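Local coordinates for probable enoyl-CoA hydratase/isomerase (Pseudomonas aeruginosa PAO1, PDB 5YLO), which probably shifts the double bond of enoyl-CoA thioesters from the Delta3 to the Delta2 position in unsaturated fatty acid breakdown, using a crotonase fold, at residues 16-21 / 38-43; 114-119 / 133-138; 150-155 / 179-184. All coordinates share one frame; numbering follows the deposited sequence.

Contact 1 (16-21 / 38-43)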
ATOM      1  N   ALA A  16      22.735 -19.543  -3.603  1.00 65.82           N
ATOM      2  CA  ALA A  16      22.162 -20.713  -4.256  1.00 70.31           C
ATOM      3  C   ALA A  16      21.356 -20.257  -5.467  1.00 65.80           C
ATOM      4  O   ALA A  16      20.357 -19.543  -5.320  1.00 73.63           O
ATOM      5  CB  ALA A  16      21.280 -21.506  -3.293  1.00 65.45           C
ATOM      6  N   TRP A  17      21.789 -20.667  -6.655  1.00 63.10           N
ATOM      7  CA  TRP A  17      21.116 -20.322  -7.899  1.00 61.85           C
ATOM      8  C   TRP A  17      20.179 -21.459  -8.286  1.00 61.31           C
ATOM      9  O   TRP A  17      20.630 -22.582  -8.537  1.00 85.45           O
ATOM     10  CB  TRP A  17      22.128 -20.056  -9.014  1.00 63.85           C
ATOM     11  CG  TRP A  17      23.063 -18.918  -8.730  1.00 66.59           C
ATOM     12  CD1 TRP A  17      24.070 -18.895  -7.808  1.00 73.44           C
ATOM     13  CD2 TRP A  17      23.091 -17.642  -9.385  1.00 67.90           C
ATOM     14  NE1 TRP A  17      24.715 -17.683  -7.842  1.00 72.15           N
ATOM     15  CE2 TRP A  17      24.134 -16.896  -8.802  1.00 72.47           C
ATOM     16  CE3 TRP A  17      22.334 -17.058 -10.404  1.00 63.31           C
ATOM     17  CZ2 TRP A  17      24.440 -15.597  -9.203  1.00 66.87           C
ATOM     18  CZ3 TRP A  17      22.639 -15.767 -10.801  1.00 68.30           C
ATOM     19  CH2 TRP A  17      23.682 -15.052 -10.203  1.00 65.42           C
ATOM     20  N   LEU A  18      18.883 -21.170  -8.323  1.00 58.58           N
ATOM     21  CA  LEU A  18      17.866 -22.133  -8.731  1.00 58.11           C
ATOM     22  C   LEU A  18      17.276 -21.643 -10.044  1.00 57.44           C
ATOM     23  O   LEU A  18      16.526 -20.661 -10.064  1.00 55.70           O
ATOM     24  CB  LEU A  18      16.788 -22.285  -7.661  1.00 56.44           C
ATOM     25  CG  LEU A  18      17.289 -22.411  -6.220  1.00 56.94           C
ATOM     26  CD1 LEU A  18      16.138 -22.638  -5.257  1.00 55.56           C
ATOM     27  CD2 LEU A  18      18.316 -23.522  -6.100  1.00 59.66           C
ATOM     28  N   VAL A  19      17.614 -22.318 -11.136  1.00 59.14           N
ATOM     29  CA  VAL A  19      17.193 -21.914 -12.471  1.00 59.12           C
ATOM     30  C   VAL A  19      16.212 -22.948 -13.000  1.00 59.33           C
ATOM     31  O   VAL A  19      16.537 -24.140 -13.078  1.00 68.03           O
ATOM     32  CB  VAL A  19      18.388 -21.757 -13.422  1.00 61.35           C
ATOM     33  CG1 VAL A  19      17.934 -21.156 -14.744  1.00 61.43           C
ATOM     34  CG2 VAL A  19      19.473 -20.904 -12.781  1.00 61.72           C
ATOM     35  N   LEU A  20      15.010 -22.496 -13.355  1.00 57.85           N
ATOM     36  CA  LEU A  20      14.103 -23.327 -14.133  1.00 58.49           C
ATOM     37  C   LEU A  20      14.792 -23.730 -15.430  1.00 63.16           C
ATOM     38  O   LEU A  20      15.407 -22.895 -16.100  1.00 63.50           O
ATOM     39  CB  LEU A  20      12.805 -22.572 -14.429  1.00 56.94           C
ATOM     40  CG  LEU A  20      11.672 -22.583 -13.397  1.00 65.46           C
ATOM     41  CD1 LEU A  20      12.148 -22.158 -12.016  1.00 62.84           C
ATOM     42  CD2 LEU A  20      10.540 -21.680 -13.863  1.00 67.18           C
ATOM     43  N   ASN A  21      14.711 -25.013 -15.780  1.00 78.68           N
ATOM     44  CA  ASN A  21      15.455 -25.537 -16.921  1.00 85.60           C
ATOM     45  C   ASN A  21      14.549 -26.397 -17.801  1.00 82.51           C
ATOM     46  O   ASN A  21      14.740 -27.603 -17.952  1.00 80.43           O
ATOM     47  CB  ASN A  21      16.675 -26.333 -16.476  1.00 91.42           C
ATOM     48  CG  ASN A  21      17.686 -26.513 -17.589  1.00 99.35           C
ATOM     49  OD1 ASN A  21      18.908 -26.869 -17.224  1.00104.56           O
ATOM     50  ND2 ASN A  21      17.371 -26.332 -18.766  1.00 94.37           N
ATOM     51  N   HIS A  38      10.420 -27.129  -4.974  1.00 56.61           N
ATOM     52  CA  HIS A  38       9.881 -27.188  -3.627  1.00 55.77           C
ATOM     53  C   HIS A  38      10.829 -27.895  -2.668  1.00 61.94           C
ATOM     54  O   HIS A  38      10.990 -27.458  -1.532  1.00 64.26           O
ATOM     55  CB  HIS A  38       8.509 -27.849  -3.574  1.00 56.12           C
ATOM     56  CG  HIS A  38       7.884 -27.804  -2.215  1.00 60.01           C
ATOM     57  ND1 HIS A  38       6.617 -27.317  -1.992  1.00 64.31           N
ATOM     58  CD2 HIS A  38       8.370 -28.158  -1.003  1.00 68.95           C
ATOM     59  CE1 HIS A  38       6.341 -27.387  -0.702  1.00 61.14           C
ATOM     60  NE2 HIS A  38       7.390 -27.892  -0.079  1.00 56.51           N
ATOM     61  N   VAL A  39      11.459 -28.983  -3.107  1.00 60.58           N
ATOM     62  CA  VAL A  39      12.362 -29.684  -2.194  1.00 62.62           C
ATOM     63  C   VAL A  39      13.695 -28.951  -2.075  1.00 62.54           C
ATOM     64  O   VAL A  39      14.287 -28.894  -0.991  1.00 67.77           O
ATOM     65  CB  VAL A  39      12.551 -31.145  -2.645  1.00 65.79           C
ATOM     66  CG1 VAL A  39      13.488 -31.886  -1.700  1.00 68.78           C
ATOM     67  CG2 VAL A  39      11.210 -31.851  -2.719  1.00 70.29           C
ATOM     68  N   ARG A  40      14.186 -28.372  -3.175  1.00 71.70           N
ATOM     69  CA  ARG A  40      15.462 -27.662  -3.134  1.00 74.17           C
ATOM     70  C   ARG A  40      15.380 -26.423  -2.250  1.00 70.03           C
ATOM     71  O   ARG A  40      16.357 -26.061  -1.583  1.00 73.01           O
ATOM     72  CB  ARG A  40      15.896 -27.286  -4.552  1.00 78.62           C
ATOM     73  CG  ARG A  40      17.269 -26.634  -4.654  1.00 91.44           C
ATOM     74  CD  ARG A  40      18.399 -27.656  -4.649  1.00 91.56           C
ATOM     75  NE  ARG A  40      18.940 -27.894  -3.314  1.00100.09           N
ATOM     76  CZ  ARG A  40      19.943 -27.204  -2.776  1.00 94.99           C
ATOM     77  NH1 ARG A  40      20.371 -27.494  -1.557  1.00 93.48           N
ATOM     78  NH2 ARG A  40      20.520 -26.220  -3.452  1.00 85.25           N
ATOM     79  N   LEU A  41      14.222 -25.755  -2.234  1.00 63.53           N
ATOM     80  CA  LEU A  41      14.047 -24.604  -1.354  1.00 63.75           C
ATOM     81  C   LEU A  41      14.169 -25.006   0.109  1.00 60.84           C
ATOM     82  O   LEU A  41      14.778 -24.287   0.909  1.00 59.29           O
ATOM     83  CB  LEU A  41      12.695 -23.940  -1.612  1.00 56.55           C
ATOM     84  CG  LEU A  41      12.573 -23.063  -2.857  1.00 54.36           C
ATOM     85  CD1 LEU A  41      11.143 -22.582  -3.017  1.00 61.96           C
ATOM     86  CD2 LEU A  41      13.529 -21.885  -2.782  1.00 55.77           C
ATOM     87  N   ASP A  42      13.590 -26.152   0.478  1.00 58.75           N
ATOM     88  CA  ASP A  42      13.711 -26.632   1.850  1.00 62.90           C
ATOM     89  C   ASP A  42      15.163 -26.920   2.204  1.00 65.77           C
ATOM     90  O   ASP A  42      15.589 -26.699   3.344  1.00 69.07           O
ATOM     91  CB  ASP A  42      12.848 -27.879   2.047  1.00 63.96           C
ATOM     92  CG  ASP A  42      12.974 -28.461   3.441  1.00 75.16           C
ATOM     93  OD1 ASP A  42      12.350 -27.911   4.374  1.00 78.86           O
ATOM     94  OD2 ASP A  42      13.691 -29.472   3.605  1.00 82.38           O
ATOM     95  N   ALA A  43      15.943 -27.405   1.236  1.00 69.98           N
ATOM     96  CA  ALA A  43      17.359 -27.645   1.489  1.00 71.02           C
ATOM     97  C   ALA A  43      18.111 -26.335   1.696  1.00 65.71           C
ATOM     98  O   ALA A  43      19.060 -26.278   2.485  1.00 79.55           O
ATOM     99  CB  ALA A  43      17.968 -28.446   0.341  1.00 71.31           C
TER
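The guanidinium of Arg40 is the flat group nearest this contact, and Leu18 comes to it obliquely, with CD2 4.4 Å from Arg40 NH2. The closer touch is made lower on the chain, where Leu18 CD2 rests 3.6 Å from Arg40 CG and the two side chains cross at about a right angle. Arg40 carries its CG anti to the backbone N (chi1 -175°), which lays this one methylene against the leucine, and the bends at chi2 and chi3 then carry the guanidinium past it. The other branch of Leu18, CD1, meets Leu41 CD2 at 3.7 Å. Strand 15-20 and helix 31-46 thus meet inside a beta-alpha-beta unit completed by strand 52-56, with Leu18 turned toward the helix and Trp17 turned away, where it makes a cation-pi contact with Arg10. Leucine suits the buried strand position because its two methyls reach two neighbouring helix residues; Leu41 carries the apolar surface onward to Leu92 and Leu96 of helix 85-97. The touching atoms, Leu18 CD1 and CD2, Arg40 CG and Leu41 CD2, are all carbon. The chemistry is apolar, the arginine contributing its aliphatic stem, which lets a partly exposed charged residue border the apolar interior.

Contact 2 (114-119 / 133-138)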
ATOM      1  N   ALA A 114       1.101 -18.171 -13.293  1.00 47.88           N
ATOM      2  CA  ALA A 114       1.823 -18.778 -12.180  1.00 42.47           C
ATOM      3  C   ALA A 114       3.315 -18.492 -12.259  1.00 53.11           C
ATOM      4  O   ALA A 114       4.002 -18.492 -11.230  1.00 46.30           O
ATOM      5  CB  ALA A 114       1.574 -20.287 -12.150  1.00 43.25           C
ATOM      6  N   GLY A 115       3.835 -18.252 -13.464  1.00 51.18           N
ATOM      7  CA  GLY A 115       5.231 -17.877 -13.591  1.00 43.35           C
ATOM      8  C   GLY A 115       5.520 -16.522 -12.978  1.00 44.51           C
ATOM      9  O   GLY A 115       6.558 -16.328 -12.338  1.00 47.79           O
ATOM     10  N   MET A 116       4.609 -15.565 -13.164  1.00 48.36           N
ATOM     11  CA  MET A 116       4.750 -14.280 -12.493  1.00 48.60           C
ATOM     12  C   MET A 116       4.551 -14.423 -10.990  1.00 46.69           C
ATOM     13  O   MET A 116       5.273 -13.802 -10.202  1.00 46.79           O
ATOM     14  CB  MET A 116       3.759 -13.270 -13.067  1.00 49.17           C
ATOM     15  CG  MET A 116       3.977 -11.858 -12.564  1.00 51.38           C
ATOM     16  SD  MET A 116       2.664 -10.740 -13.073  1.00 62.85           S
ATOM     17  CE  MET A 116       1.329 -11.294 -12.019  1.00 88.71           C
ATOM     18  N   ASP A 117       3.574 -15.236 -10.576  1.00 50.25           N
ATOM     19  CA  ASP A 117       3.354 -15.460  -9.150  1.00 53.84           C
ATOM     20  C   ASP A 117       4.599 -16.017  -8.473  1.00 46.94           C
ATOM     21  O   ASP A 117       4.855 -15.721  -7.300  1.00 43.06           O
ATOM     22  CB  ASP A 117       2.166 -16.403  -8.941  1.00 51.65           C
ATOM     23  CG  ASP A 117       0.858 -15.820  -9.448  1.00 65.86           C
ATOM     24  OD1 ASP A 117       0.799 -14.595  -9.685  1.00 77.98           O
ATOM     25  OD2 ASP A 117      -0.116 -16.588  -9.599  1.00 58.56           O
ATOM     26  N   LEU A 118       5.387 -16.814  -9.196  1.00 52.47           N
ATOM     27  CA  LEU A 118       6.621 -17.347  -8.631  1.00 55.13           C
ATOM     28  C   LEU A 118       7.609 -16.229  -8.313  1.00 58.52           C
ATOM     29  O   LEU A 118       8.303 -16.273  -7.290  1.00 59.35           O
ATOM     30  CB  LEU A 118       7.237 -18.357  -9.598  1.00 57.72           C
ATOM     31  CG  LEU A 118       8.116 -19.437  -8.974  1.00 62.84           C
ATOM     32  CD1 LEU A 118       7.320 -20.237  -7.957  1.00 60.55           C
ATOM     33  CD2 LEU A 118       8.693 -20.344 -10.048  1.00 73.69           C
ATOM     34  N   ALA A 119       7.679 -15.211  -9.175  1.00 40.85           N
ATOM     35  CA  ALA A 119       8.573 -14.086  -8.918  1.00 40.84           C
ATOM     36  C   ALA A 119       8.049 -13.191  -7.801  1.00 36.67           C
ATOM     37  O   ALA A 119       8.840 -12.600  -7.059  1.00 36.97           O
ATOM     38  CB  ALA A 119       8.778 -13.278 -10.200  1.00 37.90           C
ATOM     39  N   PHE A 133       5.188  -9.108 -18.798  1.00 53.77           N
ATOM     40  CA  PHE A 133       4.398  -9.633 -17.690  1.00 51.31           C
ATOM     41  C   PHE A 133       2.933  -9.739 -18.083  1.00 52.24           C
ATOM     42  O   PHE A 133       2.352  -8.779 -18.597  1.00 53.61           O
ATOM     43  CB  PHE A 133       4.558  -8.750 -16.449  1.00 55.10           C
ATOM     44  CG  PHE A 133       5.959  -8.723 -15.910  1.00 49.39           C
ATOM     45  CD1 PHE A 133       6.889  -7.819 -16.401  1.00 51.90           C
ATOM     46  CD2 PHE A 133       6.350  -9.610 -14.920  1.00 48.96           C
ATOM     47  CE1 PHE A 133       8.184  -7.798 -15.908  1.00 60.41           C
ATOM     48  CE2 PHE A 133       7.641  -9.593 -14.422  1.00 55.29           C
ATOM     49  CZ  PHE A 133       8.560  -8.686 -14.917  1.00 58.82           C
ATOM     50  N   LYS A 134       2.341 -10.905 -17.826  1.00 47.89           N
ATOM     51  CA  LYS A 134       0.944 -11.180 -18.131  1.00 52.62           C
ATOM     52  C   LYS A 134       0.275 -11.808 -16.919  1.00 51.96           C
ATOM     53  O   LYS A 134       0.888 -12.609 -16.206  1.00 44.67           O
ATOM     54  CB  LYS A 134       0.810 -12.117 -19.341  1.00 62.25           C
ATOM     55  CG  LYS A 134       0.777 -11.424 -20.696  1.00 64.72           C
ATOM     56  CD  LYS A 134       0.700 -12.449 -21.818  1.00 70.81           C
ATOM     57  CE  LYS A 134       0.083 -11.869 -23.080  1.00 81.46           C
ATOM     58  NZ  LYS A 134      -0.038 -12.912 -24.138  1.00 79.26           N
ATOM     59  N   ALA A 135      -0.987 -11.451 -16.694  1.00 51.05           N
ATOM     60  CA  ALA A 135      -1.734 -11.978 -15.560  1.00 43.99           C
ATOM     61  C   ALA A 135      -3.221 -11.948 -15.872  1.00 44.85           C
ATOM     62  O   ALA A 135      -3.701 -11.068 -16.591  1.00 44.29           O
ATOM     63  CB  ALA A 135      -1.467 -11.182 -14.281  1.00 45.69           C
ATOM     64  N   GLY A 136      -3.943 -12.904 -15.310  1.00 43.54           N
ATOM     65  CA  GLY A 136      -5.389 -12.900 -15.436  1.00 40.44           C
ATOM     66  C   GLY A 136      -5.808 -13.142 -16.866  1.00 42.77           C
ATOM     67  O   GLY A 136      -5.465 -14.162 -17.471  1.00 51.40           O
ATOM     68  N   TYR A 137      -6.546 -12.190 -17.431  1.00 47.28           N
ATOM     69  CA  TYR A 137      -7.019 -12.305 -18.806  1.00 54.28           C
ATOM     70  C   TYR A 137      -5.854 -12.132 -19.776  1.00 64.79           C
ATOM     71  O   TYR A 137      -5.162 -11.110 -19.747  1.00 71.60           O
ATOM     72  CB  TYR A 137      -8.104 -11.262 -19.060  1.00 56.17           C
ATOM     73  CG  TYR A 137      -8.741 -11.310 -20.435  1.00 65.07           C
ATOM     74  CD1 TYR A 137      -9.101 -12.517 -21.019  1.00 66.61           C
ATOM     75  CD2 TYR A 137      -9.012 -10.139 -21.134  1.00 64.00           C
ATOM     76  CE1 TYR A 137      -9.693 -12.558 -22.270  1.00 68.71           C
ATOM     77  CE2 TYR A 137      -9.604 -10.170 -22.382  1.00 67.86           C
ATOM     78  CZ  TYR A 137      -9.943 -11.381 -22.945  1.00 78.72           C
ATOM     79  OH  TYR A 137     -10.534 -11.417 -24.189  1.00 88.42           O
ATOM     80  N   THR A 138      -5.636 -13.133 -20.633  1.00 65.13           N
ATOM     81  CA  THR A 138      -4.580 -13.084 -21.637  1.00 66.84           C
ATOM     82  C   THR A 138      -5.099 -12.725 -23.026  1.00 73.84           C
ATOM     83  O   THR A 138      -4.319 -12.258 -23.866  1.00 58.80           O
ATOM     84  CB  THR A 138      -3.847 -14.434 -21.690  1.00 66.52           C
ATOM     85  OG1 THR A 138      -3.397 -14.774 -20.376  1.00 62.13           O
ATOM     86  CG2 THR A 138      -2.638 -14.374 -22.614  1.00 79.24           C
TER
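Met116 of helix 114-120 lies against Phe133, Lys134 and Ala135, where the short strand 132-134 of a three-stranded sheet runs out into a loop of the crotonase fold. In relatives with this fold, the N-terminal end of the equivalent helix borders the oxyanion hole. Among the apolar contacts, Met116 CG reaches the Phe133 ring at its edge, near the ring plane, 4.0 Å from CD2, and the two side chains cross at about a right angle. An unbranched, flexible methionine fits a buried place where one chain must follow several residues in turn, and the Phe133 ring also touches Val107 of strand 103-107. One polar atom lies by the thioether: Met116 SD is 4.1 Å from Lys134 O, with no hydrogen bond. That backbone is held by the sheet instead, since Lys134 pairs with Ala111 and Gly113, while its ammonium end leads away from the helix. Asp117, next along the helix, makes a weak hydrogen bond between OD2 and a bound glycerol. The methionine extends through chi1 and chi2 and bends at chi3 (73°), which brings its terminal CE to 3.6 Å from Ala135 CB, the single methyl that alanine offers there.

Contact 3 (150-155 / 179-184)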
ATOM      1  N   TRP A 150      -3.614 -11.859  -4.507  1.00 33.16           N
ATOM      2  CA  TRP A 150      -3.040 -11.555  -3.205  1.00 33.33           C
ATOM      3  C   TRP A 150      -1.801 -10.680  -3.324  1.00 33.03           C
ATOM      4  O   TRP A 150      -1.651  -9.715  -2.568  1.00 33.19           O
ATOM      5  CB  TRP A 150      -2.698 -12.851  -2.464  1.00 34.06           C
ATOM      6  CG  TRP A 150      -2.391 -12.653  -1.004  1.00 34.79           C
ATOM      7  CD1 TRP A 150      -3.271 -12.733   0.040  1.00 35.61           C
ATOM      8  CD2 TRP A 150      -1.115 -12.346  -0.429  1.00 35.12           C
ATOM      9  NE1 TRP A 150      -2.621 -12.493   1.226  1.00 36.52           N
ATOM     10  CE2 TRP A 150      -1.298 -12.253   0.966  1.00 36.24           C
ATOM     11  CE3 TRP A 150       0.163 -12.139  -0.958  1.00 34.83           C
ATOM     12  CZ2 TRP A 150      -0.249 -11.963   1.838  1.00 37.16           C
ATOM     13  CZ3 TRP A 150       1.202 -11.851  -0.090  1.00 35.63           C
ATOM     14  CH2 TRP A 150       0.990 -11.766   1.292  1.00 36.81           C
ATOM     15  N   HIS A 151      -0.918 -10.988  -4.276  1.00 37.31           N
ATOM     16  CA  HIS A 151       0.322 -10.233  -4.432  1.00 35.97           C
ATOM     17  C   HIS A 151       0.087  -8.886  -5.103  1.00 42.72           C
ATOM     18  O   HIS A 151       0.528  -7.849  -4.597  1.00 32.84           O
ATOM     19  CB  HIS A 151       1.330 -11.046  -5.246  1.00 33.66           C
ATOM     20  CG  HIS A 151       1.980 -12.152  -4.477  1.00 39.12           C
ATOM     21  ND1 HIS A 151       2.870 -11.917  -3.451  1.00 38.82           N
ATOM     22  CD2 HIS A 151       1.883 -13.497  -4.589  1.00 35.01           C
ATOM     23  CE1 HIS A 151       3.287 -13.070  -2.959  1.00 39.46           C
ATOM     24  NE2 HIS A 151       2.702 -14.044  -3.632  1.00 39.70           N
ATOM     25  N   LEU A 152      -0.604  -8.889  -6.245  1.00 36.01           N
ATOM     26  CA  LEU A 152      -0.661  -7.698  -7.091  1.00 34.85           C
ATOM     27  C   LEU A 152      -1.234  -6.473  -6.391  1.00 32.87           C
ATOM     28  O   LEU A 152      -0.639  -5.388  -6.519  1.00 33.29           O
ATOM     29  CB  LEU A 152      -1.431  -8.017  -8.377  1.00 37.91           C
ATOM     30  CG  LEU A 152      -0.746  -8.980  -9.345  1.00 33.35           C
ATOM     31  CD1 LEU A 152      -1.589  -9.164 -10.597  1.00 34.07           C
ATOM     32  CD2 LEU A 152       0.645  -8.473  -9.694  1.00 33.65           C
ATOM     33  N   PRO A 153      -2.354  -6.545  -5.661  1.00 35.25           N
ATOM     34  CA  PRO A 153      -2.833  -5.330  -4.979  1.00 38.93           C
ATOM     35  C   PRO A 153      -1.874  -4.819  -3.918  1.00 38.03           C
ATOM     36  O   PRO A 153      -1.828  -3.608  -3.664  1.00 40.80           O
ATOM     37  CB  PRO A 153      -4.172  -5.772  -4.369  1.00 36.59           C
ATOM     38  CG  PRO A 153      -4.047  -7.250  -4.225  1.00 40.71           C
ATOM     39  CD  PRO A 153      -3.260  -7.685  -5.426  1.00 40.11           C
ATOM     40  N   ARG A 154      -1.097  -5.709  -3.294  1.00 33.45           N
ATOM     41  CA  ARG A 154      -0.163  -5.283  -2.258  1.00 34.13           C
ATOM     42  C   ARG A 154       1.053  -4.576  -2.846  1.00 34.43           C
ATOM     43  O   ARG A 154       1.609  -3.673  -2.211  1.00 36.88           O
ATOM     44  CB  ARG A 154       0.265  -6.488  -1.420  1.00 34.27           C
ATOM     45  CG  ARG A 154      -0.821  -7.000  -0.491  1.00 34.58           C
ATOM     46  CD  ARG A 154      -0.442  -8.322   0.153  1.00 34.97           C
ATOM     47  NE  ARG A 154      -1.306  -8.611   1.293  1.00 35.85           N
ATOM     48  CZ  ARG A 154      -2.501  -9.184   1.205  1.00 35.71           C
ATOM     49  NH1 ARG A 154      -2.984  -9.547   0.022  1.00 34.73           N
ATOM     50  NH2 ARG A 154      -3.216  -9.396   2.301  1.00 36.82           N
ATOM     51  N   LEU A 155       1.474  -4.962  -4.049  1.00 33.98           N
ATOM     52  CA  LEU A 155       2.620  -4.337  -4.696  1.00 37.92           C
ATOM     53  C   LEU A 155       2.238  -3.145  -5.564  1.00 36.45           C
ATOM     54  O   LEU A 155       3.022  -2.196  -5.677  1.00 38.56           O
ATOM     55  CB  LEU A 155       3.363  -5.364  -5.555  1.00 37.55           C
ATOM     56  CG  LEU A 155       3.944  -6.589  -4.851  1.00 35.01           C
ATOM     57  CD1 LEU A 155       4.315  -7.655  -5.869  1.00 37.58           C
ATOM     58  CD2 LEU A 155       5.155  -6.202  -4.018  1.00 38.38           C
ATOM     59  N   ALA A 179       5.350   0.850 -12.004  1.00 50.66           N
ATOM     60  CA  ALA A 179       4.191   0.505 -11.192  1.00 43.48           C
ATOM     61  C   ALA A 179       4.562  -0.172  -9.880  1.00 46.00           C
ATOM     62  O   ALA A 179       3.680  -0.372  -9.036  1.00 39.18           O
ATOM     63  CB  ALA A 179       3.247  -0.405 -11.984  1.00 40.14           C
ATOM     64  N   GLY A 180       5.829  -0.528  -9.690  1.00 44.88           N
ATOM     65  CA  GLY A 180       6.262  -1.224  -8.497  1.00 38.69           C
ATOM     66  C   GLY A 180       6.249  -2.731  -8.597  1.00 42.20           C
ATOM     67  O   GLY A 180       6.419  -3.404  -7.573  1.00 46.28           O
ATOM     68  N   LEU A 181       6.052  -3.284  -9.795  1.00 48.09           N
ATOM     69  CA  LEU A 181       6.023  -4.734  -9.946  1.00 40.69           C
ATOM     70  C   LEU A 181       7.407  -5.335  -9.737  1.00 47.85           C
ATOM     71  O   LEU A 181       7.553  -6.358  -9.057  1.00 50.45           O
ATOM     72  CB  LEU A 181       5.470  -5.099 -11.323  1.00 42.52           C
ATOM     73  CG  LEU A 181       5.065  -6.551 -11.571  1.00 42.65           C
ATOM     74  CD1 LEU A 181       4.046  -7.006 -10.541  1.00 38.85           C
ATOM     75  CD2 LEU A 181       4.505  -6.688 -12.977  1.00 43.10           C
ATOM     76  N   VAL A 182       8.436  -4.715 -10.311  1.00 41.59           N
ATOM     77  CA  VAL A 182       9.817  -5.117 -10.088  1.00 41.28           C
ATOM     78  C   VAL A 182      10.555  -3.935  -9.479  1.00 42.26           C
ATOM     79  O   VAL A 182      10.142  -2.780  -9.621  1.00 48.44           O
ATOM     80  CB  VAL A 182      10.508  -5.592 -11.386  1.00 45.01           C
ATOM     81  CG1 VAL A 182       9.686  -6.684 -12.053  1.00 44.74           C
ATOM     82  CG2 VAL A 182      10.729  -4.426 -12.341  1.00 43.51           C
ATOM     83  N   GLY A 183      11.651  -4.232  -8.791  1.00 40.77           N
ATOM     84  CA  GLY A 183      12.392  -3.202  -8.090  1.00 42.02           C
ATOM     85  C   GLY A 183      13.511  -2.590  -8.904  1.00 43.87           C
ATOM     86  O   GLY A 183      13.969  -1.483  -8.607  1.00 53.64           O
ATOM     87  N   GLU A 184      13.955  -3.298  -9.939  1.00 51.19           N
ATOM     88  CA  GLU A 184      15.122  -2.882 -10.698  1.00 55.90           C
ATOM     89  C   GLU A 184      15.046  -3.472 -12.097  1.00 55.49           C
ATOM     90  O   GLU A 184      14.562  -4.590 -12.289  1.00 60.87           O
ATOM     91  CB  GLU A 184      16.411  -3.319  -9.992  1.00 58.45           C
ATOM     92  CG  GLU A 184      17.691  -2.834 -10.638  1.00 68.54           C
ATOM     93  CD  GLU A 184      18.914  -3.210  -9.828  1.00 80.61           C
ATOM     94  OE1 GLU A 184      18.759  -3.560  -8.637  1.00 85.06           O
ATOM     95  OE2 GLU A 184      20.029  -3.158 -10.384  1.00 77.34           O
TER
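A helix-to-turn contact of the crotonase fold, with no hydrogen bond across it, sets helix 146-156 against the turn just past helix 173-179; one part is leucine to leucine, the other a backbone approach of Leu155 to the turn. Gly180 closes helix 173-179 in a Schellman motif; its positive phi (92°) favours glycine, and the lack of a side chain leaves room for Leu155 O, which lies 3.9 Å from Ala179 O. The first side-chain bond of Leu155 is directed toward the turn, with CB 4.2 Å from Gly180 O. Deeper in, Leu152 CD2 touches Leu181 CD1 at 3.8 Å. Leu181 leaves the backbone facing away from the helix, but CG anti to N (chi1 -167°) brings its end back nearer Leu152. Branched leucines suit these sites, since Leu152 also packs on Ala161, Leu164 and Leu165. On the helix itself, Arg154 faces a second subunit, giving NH2 to Gly220 O of that subunit, while Trp150 NE1 bonds to Arg223 O there. Trp150 CE2 lies 3.2 Å above the guanidinium plane of Arg154, over its centre. The guanidinium is held from the edge as well: Arg154 NH1 donates to Trp150 O at 2.9 Å, with an N-H...O angle of 159°.

In the fold
Contacts 2 and 3 touch directly through apolar side chains: their centres are 12 Å apart, and Met116 CE lies 3.7 Å from Leu152 CD2, while Phe133 CZ meets Val182 CG1 at the same distance. Contact 1 stands apart, across the chain's centre. Its centre is 20 Å from that of contact 2, though their nearest atoms come to about 4 Å without touching, and 23 Å from that of contact 3. Helix 114-120 probably places contact 2 near the oxyanion hole, as in relatives. Glycerol molecules, probably from the crystallisation liquor, bond weakly to Asp117, to His151 and to Arg154, and one lies about 3 Å from the side chain of Leu155; they may mark a pocket.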